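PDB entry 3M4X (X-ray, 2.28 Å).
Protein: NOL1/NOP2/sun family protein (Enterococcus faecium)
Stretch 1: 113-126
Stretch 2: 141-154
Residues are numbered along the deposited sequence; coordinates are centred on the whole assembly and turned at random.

Stretch 1 113-126: CAAPGGKSTQLAAQ
Stretch 2, residues 141-154: KRAKILSENIERWG

Two helices of one chain run side by side in nearly the same direction, 28° apart (signed crossing angle -28°), with axes approaching to 10.2 Å. Stretch 2 is helical from its first residue, whereas stretch 1 first crosses as a loop, 113-117, and turns helical at Gly118. The register is set by two CA pairs: Pro116 to Leu146 at 5.4 Å and Thr121 to Ile150 at 6.8 Å.

Of these two pairs, the backbones come nearer at the loop. A cis peptide bond precedes Pro116 (phi/psi -78/-18), whose CB points away from the partner helix while its carbonyl O sits 3.7 Å from Leu146 CA. Gly117, the N-cap residue, adopts 129/12; a CB there would jam against the preceding carbonyl O and lie 3.0 Å from Leu146 CD1. The bare CA of Gly117 instead lets Leu146 CD1 come to 3.6 Å. Leu146 (chi1 t, chi2 p) leaves its backbone sideways, but its end comes nearer: CD2 meets Ala114 CB at 3.7 Å, an apolar pairing. Beside it, Ala115 CB points toward the helix and rests 3.7 Å from Arg142 CB. Ser120 (m) puts CB 4.2 Å from CD1 of Ile150, whose chi1 is -97°, between wells, and chi2 p.

Polar links across the contact are two, both weak, and both use backbone carbonyls as acceptors. Asn149 ND2 donates to Pro116 O at 3.4 Å with an angle of 139°. The other end of that amide is satisfied within its own helix: Asn149 OD1 receives Arg152 NH2 at 2.8 Å and 167°, plus a weak bond from Arg152 NE at 3.4 Å. Asn149 (chi1 m, chi2 -53°) thus joins loop and arginine, while Arg152 NH1 is bonded elsewhere in the structure.

Trp153 (chi1 -162°, t; chi2 -121°) buries the most area. Trp153 NE1 reaches Thr121 O at 3.0 Å, though 122° makes the bond weak; that oxygen also accepts the helical bond from Ala125 N at 3.2 Å. Thr121, chi1 -115° and off the wells, lies against the indole: OG1 is over one face, 3.4 Å from Trp153 CG, and CG2 makes a CH-pi contact 4.0 Å from the five-membered ring centroid, 20° off the normal. Ala125 CB sits at the ring edge, 4.4 Å from Trp153 NE1.

Ser120 OG finds its hydrogen-bond partner just outside the stretches. Thr121 N bonds Gly117 O at 3.1 Å, and Gly154 (82/27) closes the second helix in a Schellman motif, its N bonding Glu151 O at 3.0 Å.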

# COMPACT_ATOMS: atom_id res chain seq x y z
N CYS A 113 -8.51 -2.12 -4.94
CA CYS A 113 -9.00 -2.73 -3.71
C CYS A 113 -7.87 -2.80 -2.69
O CYS A 113 -7.21 -3.83 -2.57
CB CYS A 113 -9.55 -4.13 -4.01
SG CYS A 113 -10.63 -4.16 -5.46
N ALA A 114 -7.68 -1.72 -1.94
CA ALA A 114 -6.34 -1.41 -1.42
C ALA A 114 -5.99 -1.75 0.03
O ALA A 114 -4.83 -1.96 0.33
CB ALA A 114 -6.01 0.03 -1.69
N ALA A 115 -6.98 -1.79 0.92
CA ALA A 115 -6.73 -2.14 2.33
C ALA A 115 -6.19 -3.56 2.48
O ALA A 115 -6.58 -4.46 1.74
CB ALA A 115 -8.00 -1.97 3.15
N PRO A 116 -5.28 -3.78 3.45
CA PRO A 116 -4.79 -2.83 4.46
C PRO A 116 -3.76 -1.82 3.95
O PRO A 116 -3.54 -0.79 4.62
CB PRO A 116 -4.13 -3.74 5.51
CG PRO A 116 -4.34 -5.15 5.05
CD PRO A 116 -4.67 -5.11 3.60
N GLY A 117 -3.14 -2.10 2.81
CA GLY A 117 -2.22 -1.17 2.18
C GLY A 117 -0.88 -1.81 1.83
O GLY A 117 0.08 -1.12 1.51
N GLY A 118 -0.82 -3.14 1.91
CA GLY A 118 0.38 -3.87 1.56
C GLY A 118 0.89 -3.54 0.16
O GLY A 118 2.07 -3.25 -0.03
N LYS A 119 0.01 -3.56 -0.83
CA LYS A 119 0.45 -3.29 -2.19
C LYS A 119 0.64 -1.80 -2.51
O LYS A 119 1.57 -1.45 -3.23
CB LYS A 119 -0.48 -3.97 -3.21
CG LYS A 119 -0.56 -5.49 -3.03
CD LYS A 119 -1.42 -5.85 -1.81
CE LYS A 119 -1.25 -7.30 -1.37
NZ LYS A 119 -2.01 -8.25 -2.22
N SER A 120 -0.21 -0.92 -1.97
CA SER A 120 -0.11 0.49 -2.31
C SER A 120 1.24 0.93 -1.85
O SER A 120 1.90 1.77 -2.45
CB SER A 120 -1.16 1.33 -1.58
OG SER A 120 -2.43 0.73 -1.64
N THR A 121 1.63 0.34 -0.74
CA THR A 121 2.81 0.75 -0.02
C THR A 121 4.06 0.30 -0.79
O THR A 121 5.03 1.04 -0.88
CB THR A 121 2.69 0.21 1.44
OG1 THR A 121 2.59 1.31 2.36
CG2 THR A 121 3.80 -0.72 1.79
N GLN A 122 4.01 -0.86 -1.44
CA GLN A 122 5.12 -1.21 -2.33
C GLN A 122 5.13 -0.40 -3.63
O GLN A 122 6.20 -0.10 -4.18
CB GLN A 122 5.33 -2.73 -2.54
CG GLN A 122 4.13 -3.54 -2.93
CD GLN A 122 4.27 -5.05 -2.63
OE1 GLN A 122 3.26 -5.72 -2.35
NE2 GLN A 122 5.50 -5.60 -2.73
N LEU A 123 3.96 -0.00 -4.11
CA LEU A 123 3.88 0.84 -5.30
C LEU A 123 4.51 2.20 -5.04
O LEU A 123 5.29 2.72 -5.84
CB LEU A 123 2.42 1.04 -5.73
CG LEU A 123 1.64 -0.20 -6.18
CD1 LEU A 123 0.16 0.14 -6.35
CD2 LEU A 123 2.22 -0.74 -7.48
N ALA A 124 4.15 2.78 -3.91
CA ALA A 124 4.67 4.07 -3.53
C ALA A 124 6.19 4.02 -3.38
O ALA A 124 6.88 4.97 -3.74
CB ALA A 124 4.01 4.52 -2.25
N ALA A 125 6.71 2.92 -2.84
CA ALA A 125 8.16 2.78 -2.70
C ALA A 125 8.78 2.80 -4.08
O ALA A 125 9.85 3.36 -4.29
CB ALA A 125 8.54 1.48 -1.94
N GLN A 126 8.08 2.18 -5.03
CA GLN A 126 8.57 2.09 -6.40
C GLN A 126 8.56 3.46 -7.10
O GLN A 126 9.42 3.76 -7.92
CB GLN A 126 7.71 1.10 -7.19
CG GLN A 126 8.03 -0.39 -6.95
CD GLN A 126 6.88 -1.30 -7.43
OE1 GLN A 126 5.80 -0.83 -7.78
NE2 GLN A 126 7.13 -2.61 -7.44
N LYS A 141 -14.21 2.15 7.16
CA LYS A 141 -13.41 1.77 8.31
C LYS A 141 -12.01 1.35 7.85
O LYS A 141 -11.00 1.74 8.44
CB LYS A 141 -14.08 0.61 9.05
CG LYS A 141 -14.65 -0.46 8.10
CD LYS A 141 -14.82 -1.85 8.76
CE LYS A 141 -15.20 -2.90 7.74
NZ LYS A 141 -15.19 -4.26 8.34
N ARG A 142 -11.95 0.56 6.79
CA ARG A 142 -10.67 0.09 6.31
C ARG A 142 -9.91 1.22 5.60
O ARG A 142 -8.68 1.26 5.63
CB ARG A 142 -10.85 -1.14 5.40
CG ARG A 142 -11.26 -2.38 6.20
CD ARG A 142 -11.51 -3.59 5.31
NE ARG A 142 -12.20 -4.64 6.05
CZ ARG A 142 -12.84 -5.67 5.48
NH1 ARG A 142 -12.88 -5.80 4.16
NH2 ARG A 142 -13.44 -6.57 6.25
N ALA A 143 -10.64 2.13 4.97
CA ALA A 143 -10.00 3.24 4.28
C ALA A 143 -9.20 4.08 5.28
O ALA A 143 -8.11 4.57 4.97
CB ALA A 143 -11.03 4.08 3.53
N LYS A 144 -9.76 4.24 6.48
CA LYS A 144 -9.13 5.00 7.54
C LYS A 144 -7.78 4.38 7.90
O LYS A 144 -6.77 5.08 8.04
CB LYS A 144 -10.04 5.06 8.77
CG LYS A 144 -9.61 6.01 9.88
CD LYS A 144 -9.96 7.46 9.55
CE LYS A 144 -9.71 8.38 10.76
NZ LYS A 144 -10.05 9.82 10.52
N ILE A 145 -7.78 3.05 8.03
CA ILE A 145 -6.59 2.26 8.31
C ILE A 145 -5.61 2.42 7.18
O ILE A 145 -4.42 2.64 7.40
CB ILE A 145 -6.94 0.76 8.44
CG1 ILE A 145 -8.05 0.56 9.48
CG2 ILE A 145 -5.71 -0.07 8.83
CD1 ILE A 145 -7.70 1.11 10.83
N LEU A 146 -6.11 2.31 5.96
CA LEU A 146 -5.28 2.49 4.78
C LEU A 146 -4.64 3.88 4.75
O LEU A 146 -3.44 4.04 4.51
CB LEU A 146 -6.13 2.26 3.54
CG LEU A 146 -5.47 2.67 2.23
CD1 LEU A 146 -4.20 1.85 2.04
CD2 LEU A 146 -6.46 2.45 1.10
N SER A 147 -5.45 4.89 5.00
CA SER A 147 -4.97 6.27 5.05
C SER A 147 -3.87 6.43 6.11
O SER A 147 -2.85 7.07 5.88
CB SER A 147 -6.14 7.23 5.29
OG SER A 147 -5.69 8.55 5.51
N GLU A 148 -4.07 5.83 7.28
CA GLU A 148 -3.06 5.96 8.33
C GLU A 148 -1.75 5.24 8.01
O GLU A 148 -0.67 5.72 8.39
CB GLU A 148 -3.63 5.56 9.69
CG GLU A 148 -4.61 6.62 10.20
CD GLU A 148 -5.40 6.19 11.42
OE1 GLU A 148 -5.01 5.19 12.06
OE2 GLU A 148 -6.40 6.87 11.74
N ASN A 149 -1.82 4.13 7.27
CA ASN A 149 -0.60 3.44 6.84
C ASN A 149 0.18 4.21 5.76
O ASN A 149 1.40 4.23 5.76
CB ASN A 149 -0.89 2.01 6.37
CG ASN A 149 -1.00 1.01 7.53
OD1 ASN A 149 -0.10 0.91 8.38
ND2 ASN A 149 -2.09 0.25 7.54
N ILE A 150 -0.54 4.83 4.83
CA ILE A 150 0.08 5.64 3.77
C ILE A 150 0.88 6.78 4.42
O ILE A 150 2.06 6.99 4.14
CB ILE A 150 -0.99 6.19 2.76
CG1 ILE A 150 -1.07 5.32 1.51
CG2 ILE A 150 -0.63 7.57 2.25
CD1 ILE A 150 -1.32 3.87 1.76
N GLU A 151 0.24 7.49 5.34
CA GLU A 151 0.90 8.54 6.09
C GLU A 151 2.12 8.02 6.87
O GLU A 151 3.17 8.65 6.88
CB GLU A 151 -0.11 9.18 7.05
CG GLU A 151 0.47 10.25 7.93
CD GLU A 151 -0.51 10.68 8.98
OE1 GLU A 151 -0.66 9.95 9.98
OE2 GLU A 151 -1.14 11.74 8.81
N ARG A 152 1.99 6.87 7.51
CA ARG A 152 3.08 6.33 8.31
C ARG A 152 4.29 6.03 7.43
O ARG A 152 5.45 6.28 7.82
CB ARG A 152 2.64 5.08 9.09
CG ARG A 152 3.74 4.42 9.94
CD ARG A 152 3.17 3.27 10.81
NE ARG A 152 2.59 2.22 9.97
CZ ARG A 152 3.26 1.16 9.52
NH1 ARG A 152 4.54 0.98 9.84
NH2 ARG A 152 2.64 0.28 8.75
N TRP A 153 3.99 5.54 6.24
CA TRP A 153 4.95 5.07 5.26
C TRP A 153 5.64 6.26 4.63
O TRP A 153 6.65 6.11 3.94
CB TRP A 153 4.22 4.24 4.18
CG TRP A 153 5.10 3.34 3.35
CD1 TRP A 153 5.25 3.37 1.99
CD2 TRP A 153 5.94 2.26 3.81
NE1 TRP A 153 6.13 2.39 1.58
CE2 TRP A 153 6.56 1.70 2.68
CE3 TRP A 153 6.22 1.73 5.08
CZ2 TRP A 153 7.45 0.62 2.78
CZ3 TRP A 153 7.12 0.66 5.18
CH2 TRP A 153 7.72 0.12 4.03
N GLY A 154 5.08 7.45 4.84
CA GLY A 154 5.69 8.67 4.34
C GLY A 154 5.39 9.00 2.89
O GLY A 154 6.18 9.67 2.22